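Local coordinates for Cwp19 (Clostridioides difficile, PDB 5OQ3), which probably hydrolyses bacterial cell-wall peptidoglycan, this chain being the TIM-barrel glycoside hydrolase domain of a longer S-layer-associated protein, at residues I32-Y36 and Q72-K76; W40-N45 and Y91-T95; D185-D191 and V240-P246; D285-L291 and N317-G323. All blocks are in the same frame, centred on the assembly; numbering follows the deposited sequence.

How the interactions relate
All four contacts belong to one eight-stranded TIM barrel. Interactions 3 and 4 lie in its wall and are mostly buried. Each joins neighbouring parallel strands through backbone bonds, with side chains on both faces. They touch each other, because strands 241-244 and 286-287 are neighbours; S245 OG and V288 O lie 2.7 Å apart. Interaction 1 is also buried but sits where strands 27-32 and 68-74 run out into loops, and a glutamine amide takes over much of the bonding. Interaction 2 touches interaction 1 through Y91 and W40. It is loop against a short helix, further out and partly exposed. Its centre is about 30 Å from that of interaction 4.

Interaction 1: I32-Y36 and Q72-K76; sequences ISTVY and QVRPK
Q72 reaches across to S33, T34 and V35 because its CG stands anti to the backbone N (chi1 -166°) and the chain stays extended beyond it. T34 places its hydroxyl between its own N and carbonyl carbon (chi1 59°), which turns OG1 toward the backbone of Q72. The site lies in a TIM barrel, at the C-terminal ends of neighbouring strands 27-32 and 68-74. One strand-type bond remains, from Q72 N to I32 O at 3.1 Å. Beyond it the glutamine amide does the bonding. Q72 OE1 accepts from S33 OG at 2.7 Å, and also from T34 N and V35 N. The three donors approach differently. T34 N lies in the carbonyl plane, S33 OG is tilted from it, and V35 N stands well above it. Together they fix the rotation of the amide and gather three consecutive residues of the loop round one oxygen. T34 pays back with its own hydroxyl: OG1 donates to Q72 O at 2.7 Å. The chain turns a corner at V73, and P75 then comes back against T34 and V35. Its ring crosses the T34 side chain at about a right angle. W122 of strand 118-123 packs on S33 and Q72, while Y91 packs on V35 and P75. P75 CG ends 3.5 Å from T34 OG1, and P75 CB touches V35 CB at 3.9 Å.

Interaction 2: W40-N45 and Y91-T95; sequences WPKTKN and YLTGT
N45 meets the end of the short helix 90-93 with two hydrogen bonds. Both segments lie in connections of the TIM barrel: 40-45 leads from strand 27-32 to helix 47-63, and 91-95 follows strand 68-74. N45 N donates to L92 O at 3.1 Å, in the carbonyl plane. N45 ND2 donates to the next carbonyl, T93 O, at 2.7 Å, a more bent bond (138° at the hydrogen) tilted from both the amide and the carbonyl planes. N45 CG lies anti to its carbonyl carbon (chi1 -61°), which lays the amide across T93, with OD1 3.3 Å from T93 CB. K44 runs its extended chain alongside the helix end, and its CA also approaches L92 O. The next shell sets these groups. T93 OG1 accepts from T95 N at 3.1 Å, an ST turn that shapes the exit from the helix, where G94 has positive phi. Q50 NE2 is a second donor to L92 O and also bonds T43 O, tying the helix end to the loop. P41, after a cis peptide bond, lays CB over one face of the W40 ring. W40 NE1 donates to Q50 O, and its CH2 rests 4.3 Å from L92 CD2.

Interaction 3: D185-D191 and V240-P246; sequences DGVHFDD and VVFGVSP
V187 N donates to V241 O at 2.8 Å, nearly straight. S245 N reaches F189 O at the same 2.8 Å further along. Between them G243 N bonds V187 O and F189 N bonds G243 O, while V241 N to D185 O begins the series. The strands run parallel, their axes 14° apart. CA-H groups add weaker contacts, as from H188 CA to G243 O. These are strands 186-189 and 241-244, neighbours in the wall of the TIM barrel. V187, F189, F242 and V244 point outward; helix 165-181 covers V187 and F189, helix 214-236 covers V187 and F242, and V244 meets F193 and I284. F242 CG is anti to the backbone N (chi1 178°), and the ring swings over toward the other strand. It meets F189 in a T-shaped pair, with the edge of F242 against the face of F189. The planes stand at 87° with centroids 5.3 Å apart, and F242 CE1 lies over the centre of the F189 ring. The same F242 ring lies against V187, CD1 to V187 CG1 3.8 Å. H188 points into the barrel, opposite G243, which puts no side chain in its way. Its ND1 bonds the hydroxyl of Y286, and W122 packs edge-to-face with its ring. Past the strand ends, D190 OD1 bonds W122 NE1 and D191 OD1 bonds Q290 NE2. S245 CB comes up to the imidazole, 3.7 Å from H188 NE2.

Interaction 4: D285-L291 and N317-G323; sequences DYVVPQL and NVDLYIG
D285-L291 and N317-G323 run side by side in broadly the same direction, 32° apart from end to end. D319 N donates to D285 O, and V287 N to D319 O at 2.8 Å. Y321 N then donates to V287 O at 3.0 Å, almost straight. The regular pattern stops at P289, which has no N-H to offer. Its CD lies by Y321 O instead, and V288 CA-H points at the same oxygen. Bonding resumes with G323 N to P289 O at 2.8 Å and a more bent bond from L291 N to G323 O. A water lies within bonding distance of both D285 O and N317 O at the other end. These strands, 286-287 and 319-324, are joined through helix 302-313 in a beta-alpha-beta crossover, the repeating unit of the TIM barrel. Y286 points into the barrel, and the ring end of Y321 comes to meet it. Y286 CG sits between its backbone N and carbonyl carbon (chi1 75°), and this turns one face of the ring to Y321. Y321 CE2 comes over that face, 3.6 Å from Y286 CG, with the planes oblique at 49°. V288 CG2 lies at the edge of both rings. The Y286 hydroxyl bonds H120 ND1. On the outer side V287 CG1 touches V318 CG1 and L320 CD1. P289 and I322 lie nearer helix 302-313, as does L291, whose CD1 touches I322 CG2 at 3.9 Å. L320 CD1 presses on P289 CD at 3.5 Å, a tight carbon contact.

Interaction 1: I32-Y36 and Q72-K76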
# COMPACT_ATOMS: atom_id res chain seq x y z
N ILE A 32 -6.10 7.05 -0.28
CA ILE A 32 -5.81 8.47 -0.43
C ILE A 32 -4.27 8.58 -0.49
O ILE A 32 -3.57 8.54 0.52
CB ILE A 32 -6.40 9.26 0.77
CG1 ILE A 32 -7.95 9.07 0.82
CG2 ILE A 32 -6.03 10.75 0.71
CD1 ILE A 32 -8.63 9.73 2.01
N SER A 33 -3.76 8.66 -1.70
CA SER A 33 -2.35 8.76 -2.01
C SER A 33 -1.89 10.19 -1.95
O SER A 33 -2.56 11.11 -2.44
CB SER A 33 -2.07 8.12 -3.36
OG SER A 33 -0.67 8.09 -3.62
N THR A 34 -0.73 10.38 -1.33
CA THR A 34 -0.10 11.70 -1.15
C THR A 34 1.14 11.89 -2.04
O THR A 34 1.58 13.02 -2.28
CB THR A 34 0.29 11.88 0.32
OG1 THR A 34 1.21 10.85 0.69
CG2 THR A 34 -0.91 11.83 1.21
N VAL A 35 1.67 10.80 -2.59
CA VAL A 35 2.81 10.90 -3.50
C VAL A 35 2.38 11.66 -4.74
O VAL A 35 1.30 11.42 -5.29
CB VAL A 35 3.40 9.50 -3.82
CG1 VAL A 35 2.50 8.72 -4.77
CG2 VAL A 35 4.80 9.65 -4.43
N TYR A 36 3.19 12.64 -5.14
CA TYR A 36 2.84 13.56 -6.23
C TYR A 36 1.47 14.23 -6.02
O TYR A 36 0.86 14.69 -6.96
CB TYR A 36 2.91 12.85 -7.58
CG TYR A 36 4.27 12.35 -7.93
CD1 TYR A 36 5.35 13.25 -8.03
CD2 TYR A 36 4.49 11.01 -8.21
CE1 TYR A 36 6.61 12.80 -8.37
CE2 TYR A 36 5.76 10.56 -8.55
CZ TYR A 36 6.81 11.47 -8.62
OH TYR A 36 8.06 11.05 -8.97
N GLN A 72 -1.76 7.67 2.83
CA GLN A 72 -0.31 7.47 2.66
C GLN A 72 0.47 8.47 3.48
O GLN A 72 0.68 9.59 3.07
CB GLN A 72 0.00 7.58 1.16
CG GLN A 72 1.37 7.09 0.74
CD GLN A 72 1.55 7.13 -0.74
OE1 GLN A 72 0.95 7.98 -1.41
NE2 GLN A 72 2.40 6.23 -1.27
N VAL A 73 0.87 8.02 4.68
CA VAL A 73 1.60 8.84 5.62
C VAL A 73 3.12 8.83 5.40
O VAL A 73 3.82 9.68 5.93
CB VAL A 73 1.27 8.50 7.08
CG1 VAL A 73 -0.23 8.67 7.37
CG2 VAL A 73 1.74 7.12 7.52
N ARG A 74 3.60 7.82 4.66
CA ARG A 74 5.03 7.68 4.27
C ARG A 74 5.09 7.37 2.79
O ARG A 74 5.28 6.21 2.40
CB ARG A 74 5.70 6.58 5.07
CG ARG A 74 7.17 6.31 4.74
CD ARG A 74 7.62 5.05 5.44
NE ARG A 74 8.95 4.63 5.05
CZ ARG A 74 10.08 4.94 5.67
NH1 ARG A 74 10.08 5.76 6.69
NH2 ARG A 74 11.23 4.38 5.26
N PRO A 75 4.96 8.41 1.94
CA PRO A 75 5.07 8.17 0.52
C PRO A 75 6.48 8.00 0.01
O PRO A 75 6.67 7.35 -1.02
CB PRO A 75 4.47 9.43 -0.09
CG PRO A 75 4.66 10.49 0.92
CD PRO A 75 4.45 9.77 2.22
N LYS A 76 7.48 8.52 0.74
CA LYS A 76 8.85 8.62 0.20
C LYS A 76 9.86 8.81 1.33
O LYS A 76 10.48 9.87 1.47
CB LYS A 76 8.91 9.74 -0.83
CG LYS A 76 10.20 9.84 -1.59
CD LYS A 76 10.18 11.09 -2.44
CE LYS A 76 11.58 11.46 -2.83
NZ LYS A 76 11.65 12.88 -3.25

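Interaction 2: W40-N45 and Y91-T95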
# COMPACT_ATOMS: atom_id res chain seq x y z
N TRP A 40 -4.51 13.82 -2.17
CA TRP A 40 -4.49 14.88 -1.15
C TRP A 40 -3.02 15.12 -0.75
O TRP A 40 -2.25 14.13 -0.72
CB TRP A 40 -5.29 14.43 0.09
CG TRP A 40 -5.32 15.47 1.16
CD1 TRP A 40 -6.13 16.56 1.23
CD2 TRP A 40 -4.39 15.59 2.24
NE1 TRP A 40 -5.79 17.32 2.31
CE2 TRP A 40 -4.73 16.74 2.95
CE3 TRP A 40 -3.32 14.79 2.70
CZ2 TRP A 40 -4.03 17.15 4.08
CZ3 TRP A 40 -2.62 15.21 3.83
CH2 TRP A 40 -2.96 16.39 4.49
N PRO A 41 -2.61 16.34 -0.41
CA PRO A 41 -3.37 17.60 -0.61
C PRO A 41 -3.19 18.14 -2.01
O PRO A 41 -2.13 17.96 -2.60
CB PRO A 41 -2.71 18.54 0.41
CG PRO A 41 -1.30 18.09 0.47
CD PRO A 41 -1.33 16.59 0.27
N LYS A 42 -4.22 18.81 -2.54
CA LYS A 42 -4.11 19.44 -3.85
C LYS A 42 -3.23 20.69 -3.74
O LYS A 42 -2.50 21.01 -4.67
CB LYS A 42 -5.51 19.83 -4.33
CG LYS A 42 -5.62 20.29 -5.77
CD LYS A 42 -6.97 20.95 -6.01
CE LYS A 42 -7.68 20.40 -7.25
NZ LYS A 42 -6.91 20.59 -8.50
N THR A 43 -3.32 21.38 -2.60
CA THR A 43 -2.61 22.65 -2.38
C THR A 43 -1.43 22.46 -1.42
O THR A 43 -1.57 21.76 -0.42
CB THR A 43 -3.57 23.70 -1.77
OG1 THR A 43 -4.74 23.82 -2.60
CG2 THR A 43 -2.91 25.06 -1.62
N LYS A 44 -0.28 23.05 -1.75
CA LYS A 44 0.89 23.06 -0.86
C LYS A 44 0.94 24.40 -0.14
O LYS A 44 0.42 25.37 -0.62
CB LYS A 44 2.17 22.86 -1.68
CG LYS A 44 2.25 21.47 -2.28
CD LYS A 44 3.36 21.37 -3.31
CE LYS A 44 3.17 20.11 -4.14
NZ LYS A 44 4.19 19.95 -5.20
N ASN A 45 1.57 24.41 1.05
CA ASN A 45 1.80 25.65 1.81
C ASN A 45 0.55 26.44 2.09
O ASN A 45 0.50 27.66 1.87
CB ASN A 45 2.79 26.56 1.09
CG ASN A 45 4.10 25.92 0.92
OD1 ASN A 45 4.73 25.52 1.91
ND2 ASN A 45 4.52 25.76 -0.34
N TYR A 91 5.57 16.65 0.05
CA TYR A 91 4.28 16.87 -0.64
C TYR A 91 3.37 17.83 0.12
O TYR A 91 2.38 18.26 -0.42
CB TYR A 91 3.59 15.54 -0.98
CG TYR A 91 4.52 14.67 -1.82
CD1 TYR A 91 4.90 15.07 -3.11
CD2 TYR A 91 5.11 13.52 -1.31
CE1 TYR A 91 5.80 14.34 -3.84
CE2 TYR A 91 6.00 12.75 -2.06
CZ TYR A 91 6.35 13.16 -3.32
OH TYR A 91 7.25 12.41 -4.07
N LEU A 92 3.72 18.21 1.35
CA LEU A 92 2.98 19.23 2.09
C LEU A 92 3.35 20.65 1.69
O LEU A 92 2.49 21.52 1.61
CB LEU A 92 3.19 19.04 3.60
CG LEU A 92 2.49 17.77 4.14
CD1 LEU A 92 3.10 17.31 5.46
CD2 LEU A 92 0.98 18.00 4.31
N THR A 93 4.65 20.89 1.52
CA THR A 93 5.19 22.25 1.28
C THR A 93 5.94 22.51 -0.06
O THR A 93 6.11 23.60 -0.47
CB THR A 93 6.18 22.62 2.39
OG1 THR A 93 7.28 21.70 2.33
CG2 THR A 93 5.48 22.54 3.74
N GLY A 94 6.38 21.36 -0.65
CA GLY A 94 7.25 21.43 -1.84
C GLY A 94 8.71 21.14 -1.49
O GLY A 94 9.51 21.00 -2.39
N THR A 95 9.05 21.10 -0.20
CA THR A 95 10.44 20.91 0.26
C THR A 95 10.57 19.81 1.31
O THR A 95 9.94 19.91 2.38
CB THR A 95 10.97 22.25 0.85
OG1 THR A 95 10.84 23.28 -0.13
CG2 THR A 95 12.42 22.13 1.30

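Interaction 3: D185-D191 and V240-P246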
# COMPACT_ATOMS: atom_id res chain seq x y z
N ASP A 185 -6.33 2.99 13.22
CA ASP A 185 -7.04 1.70 13.30
C ASP A 185 -6.32 0.56 12.59
O ASP A 185 -6.53 -0.61 12.89
CB ASP A 185 -8.44 1.86 12.68
CG ASP A 185 -9.19 2.96 13.33
OD1 ASP A 185 -9.49 2.84 14.54
OD2 ASP A 185 -9.47 4.00 12.70
N GLY A 186 -5.40 0.92 11.68
CA GLY A 186 -4.65 -0.05 10.88
C GLY A 186 -3.35 0.51 10.38
O GLY A 186 -3.19 1.74 10.29
N VAL A 187 -2.45 -0.40 10.04
CA VAL A 187 -1.19 -0.11 9.32
C VAL A 187 -1.26 -0.88 8.00
O VAL A 187 -1.63 -2.06 8.01
CB VAL A 187 0.03 -0.56 10.19
CG1 VAL A 187 1.32 -0.50 9.37
CG2 VAL A 187 0.09 0.23 11.49
N HIS A 188 -0.92 -0.20 6.91
CA HIS A 188 -1.05 -0.73 5.58
C HIS A 188 0.24 -0.52 4.78
O HIS A 188 0.79 0.60 4.78
CB HIS A 188 -2.16 0.04 4.89
CG HIS A 188 -2.50 -0.38 3.48
ND1 HIS A 188 -3.52 -1.26 3.21
CD2 HIS A 188 -2.01 0.02 2.30
CE1 HIS A 188 -3.63 -1.40 1.90
NE2 HIS A 188 -2.72 -0.64 1.32
N PHE A 189 0.73 -1.57 4.11
CA PHE A 189 1.78 -1.43 3.08
C PHE A 189 1.15 -1.73 1.73
O PHE A 189 0.33 -2.64 1.63
CB PHE A 189 2.96 -2.43 3.28
CG PHE A 189 3.81 -2.23 4.53
CD1 PHE A 189 3.67 -1.15 5.42
CD2 PHE A 189 4.81 -3.12 4.76
CE1 PHE A 189 4.50 -1.03 6.54
CE2 PHE A 189 5.66 -2.97 5.84
CZ PHE A 189 5.50 -1.94 6.72
N ASP A 190 1.58 -0.98 0.71
CA ASP A 190 1.17 -1.29 -0.65
C ASP A 190 2.17 -2.23 -1.31
O ASP A 190 2.78 -3.08 -0.62
CB ASP A 190 0.83 -0.02 -1.45
CG ASP A 190 2.00 0.90 -1.67
OD1 ASP A 190 2.79 1.09 -0.71
OD2 ASP A 190 2.09 1.55 -2.74
N ASP A 191 2.36 -2.16 -2.62
CA ASP A 191 2.86 -3.30 -3.37
C ASP A 191 4.35 -3.25 -3.72
O ASP A 191 4.81 -4.14 -4.44
CB ASP A 191 2.04 -3.45 -4.67
CG ASP A 191 1.98 -2.15 -5.51
OD1 ASP A 191 1.41 -1.11 -5.06
OD2 ASP A 191 2.51 -2.19 -6.64
N VAL A 240 -5.11 -3.06 16.64
CA VAL A 240 -4.76 -2.41 15.37
C VAL A 240 -4.37 -3.47 14.39
O VAL A 240 -3.58 -4.36 14.68
CB VAL A 240 -3.59 -1.43 15.59
CG1 VAL A 240 -3.03 -0.94 14.27
CG2 VAL A 240 -4.09 -0.24 16.41
N VAL A 241 -4.98 -3.39 13.20
CA VAL A 241 -4.76 -4.41 12.13
C VAL A 241 -3.56 -4.04 11.25
O VAL A 241 -3.23 -2.87 11.09
CB VAL A 241 -6.02 -4.64 11.30
CG1 VAL A 241 -7.14 -5.11 12.21
CG2 VAL A 241 -6.49 -3.40 10.52
N PHE A 242 -2.97 -5.05 10.66
CA PHE A 242 -1.87 -4.89 9.72
C PHE A 242 -2.21 -5.60 8.42
O PHE A 242 -2.55 -6.80 8.41
CB PHE A 242 -0.60 -5.50 10.32
CG PHE A 242 0.59 -5.43 9.44
CD1 PHE A 242 0.99 -4.25 8.84
CD2 PHE A 242 1.34 -6.56 9.16
CE1 PHE A 242 2.09 -4.20 7.99
CE2 PHE A 242 2.45 -6.50 8.36
CZ PHE A 242 2.82 -5.34 7.76
N GLY A 243 -2.11 -4.87 7.33
CA GLY A 243 -2.38 -5.47 6.03
C GLY A 243 -1.46 -4.97 4.94
O GLY A 243 -0.82 -3.93 5.06
N VAL A 244 -1.46 -5.76 3.85
CA VAL A 244 -0.62 -5.46 2.72
C VAL A 244 -1.44 -5.64 1.46
O VAL A 244 -2.23 -6.57 1.33
CB VAL A 244 0.63 -6.43 2.69
CG1 VAL A 244 1.52 -6.16 1.50
CG2 VAL A 244 1.39 -6.34 3.98
N SER A 245 -1.16 -4.74 0.51
CA SER A 245 -1.75 -4.78 -0.80
C SER A 245 -0.69 -5.07 -1.86
O SER A 245 -0.02 -4.15 -2.35
CB SER A 245 -2.45 -3.46 -1.12
OG SER A 245 -3.06 -3.43 -2.38
N PRO A 246 -0.50 -6.36 -2.23
CA PRO A 246 0.44 -6.74 -3.27
C PRO A 246 -0.18 -6.64 -4.65
O PRO A 246 -1.41 -6.48 -4.83
CB PRO A 246 0.77 -8.17 -2.90
CG PRO A 246 -0.58 -8.69 -2.46
CD PRO A 246 -1.23 -7.53 -1.71

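Interaction 4: D285-L291 and N317-G323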
# COMPACT_ATOMS: atom_id res chain seq x y z
N ASP A 285 -2.77 -9.47 8.87
CA ASP A 285 -4.18 -9.65 9.20
C ASP A 285 -5.12 -9.59 8.01
O ASP A 285 -6.20 -10.18 8.03
CB ASP A 285 -4.64 -8.58 10.20
CG ASP A 285 -3.95 -8.65 11.54
OD1 ASP A 285 -3.89 -9.74 12.11
OD2 ASP A 285 -3.46 -7.60 11.99
N TYR A 286 -4.71 -8.84 6.97
CA TYR A 286 -5.51 -8.70 5.75
C TYR A 286 -4.62 -8.54 4.56
O TYR A 286 -3.48 -8.11 4.67
CB TYR A 286 -6.52 -7.54 5.90
CG TYR A 286 -6.06 -6.11 5.82
CD1 TYR A 286 -5.83 -5.51 4.59
CD2 TYR A 286 -5.91 -5.34 6.96
CE1 TYR A 286 -5.50 -4.18 4.49
CE2 TYR A 286 -5.60 -3.97 6.85
CZ TYR A 286 -5.39 -3.41 5.61
OH TYR A 286 -5.10 -2.05 5.49
N VAL A 287 -5.17 -8.87 3.39
CA VAL A 287 -4.44 -8.80 2.13
C VAL A 287 -5.39 -8.22 1.09
O VAL A 287 -6.60 -8.50 1.07
CB VAL A 287 -3.94 -10.23 1.73
CG1 VAL A 287 -5.10 -11.18 1.39
CG2 VAL A 287 -2.93 -10.14 0.60
N VAL A 288 -4.80 -7.37 0.23
CA VAL A 288 -5.56 -6.61 -0.78
C VAL A 288 -4.92 -6.77 -2.15
O VAL A 288 -4.26 -5.85 -2.65
CB VAL A 288 -5.74 -5.12 -0.40
CG1 VAL A 288 -6.75 -4.48 -1.32
CG2 VAL A 288 -6.09 -4.95 1.05
N PRO A 289 -5.08 -7.93 -2.81
CA PRO A 289 -4.51 -8.04 -4.14
C PRO A 289 -5.09 -6.96 -5.05
O PRO A 289 -6.30 -6.70 -5.05
CB PRO A 289 -4.91 -9.46 -4.59
CG PRO A 289 -6.08 -9.81 -3.70
CD PRO A 289 -5.90 -9.09 -2.42
N GLN A 290 -4.20 -6.37 -5.87
CA GLN A 290 -4.60 -5.30 -6.78
C GLN A 290 -5.06 -5.93 -8.10
O GLN A 290 -4.25 -6.29 -8.96
CB GLN A 290 -3.40 -4.36 -6.98
CG GLN A 290 -3.07 -3.65 -5.70
CD GLN A 290 -1.84 -2.74 -5.78
OE1 GLN A 290 -1.33 -2.40 -6.83
NE2 GLN A 290 -1.39 -2.31 -4.62
N LEU A 291 -6.38 -6.11 -8.20
CA LEU A 291 -6.98 -6.72 -9.38
C LEU A 291 -7.47 -5.66 -10.31
O LEU A 291 -8.66 -5.56 -10.64
CB LEU A 291 -8.10 -7.69 -8.97
CG LEU A 291 -7.70 -8.80 -7.97
CD1 LEU A 291 -8.84 -9.82 -7.88
CD2 LEU A 291 -6.39 -9.48 -8.32
N ASN A 317 -7.25 -17.13 8.89
CA ASN A 317 -7.86 -15.97 9.49
C ASN A 317 -7.48 -14.67 8.80
O ASN A 317 -7.81 -13.62 9.29
CB ASN A 317 -7.47 -15.90 10.94
CG ASN A 317 -8.10 -17.00 11.75
OD1 ASN A 317 -9.22 -17.41 11.48
ND2 ASN A 317 -7.39 -17.47 12.76
N VAL A 318 -6.89 -14.74 7.59
CA VAL A 318 -6.50 -13.54 6.84
C VAL A 318 -7.70 -13.01 6.06
O VAL A 318 -8.32 -13.72 5.26
CB VAL A 318 -5.32 -13.80 5.89
CG1 VAL A 318 -4.99 -12.54 5.07
CG2 VAL A 318 -4.15 -14.30 6.68
N ASP A 319 -8.05 -11.75 6.32
CA ASP A 319 -9.13 -11.10 5.60
C ASP A 319 -8.70 -10.69 4.20
O ASP A 319 -7.67 -10.03 4.01
CB ASP A 319 -9.65 -9.89 6.40
CG ASP A 319 -10.24 -10.25 7.72
OD1 ASP A 319 -10.89 -11.30 7.87
OD2 ASP A 319 -10.04 -9.43 8.64
N LEU A 320 -9.53 -11.07 3.24
CA LEU A 320 -9.31 -10.74 1.84
C LEU A 320 -10.19 -9.58 1.39
O LEU A 320 -11.44 -9.69 1.43
CB LEU A 320 -9.58 -11.98 0.98
CG LEU A 320 -9.56 -11.78 -0.54
CD1 LEU A 320 -8.20 -11.29 -1.05
CD2 LEU A 320 -9.94 -13.11 -1.20
N TYR A 321 -9.55 -8.52 0.89
CA TYR A 321 -10.28 -7.40 0.27
C TYR A 321 -9.76 -7.31 -1.15
O TYR A 321 -8.59 -7.51 -1.37
CB TYR A 321 -10.06 -6.07 1.03
CG TYR A 321 -10.22 -6.12 2.53
CD1 TYR A 321 -11.34 -6.70 3.11
CD2 TYR A 321 -9.26 -5.61 3.36
CE1 TYR A 321 -11.49 -6.74 4.49
CE2 TYR A 321 -9.42 -5.63 4.75
CZ TYR A 321 -10.52 -6.21 5.28
OH TYR A 321 -10.64 -6.22 6.65
N ILE A 322 -10.62 -6.97 -2.12
CA ILE A 322 -10.18 -6.82 -3.48
C ILE A 322 -9.83 -5.38 -3.78
O ILE A 322 -10.62 -4.46 -3.51
CB ILE A 322 -11.25 -7.31 -4.46
CG1 ILE A 322 -11.66 -8.74 -4.15
CG2 ILE A 322 -10.80 -7.09 -5.91
CD1 ILE A 322 -10.55 -9.76 -4.13
N GLY A 323 -8.60 -5.19 -4.32
CA GLY A 323 -8.23 -3.88 -4.82
C GLY A 323 -8.89 -3.62 -6.16
O GLY A 323 -8.64 -4.34 -7.14
O HOH W 1 -7.55 -11.07 10.35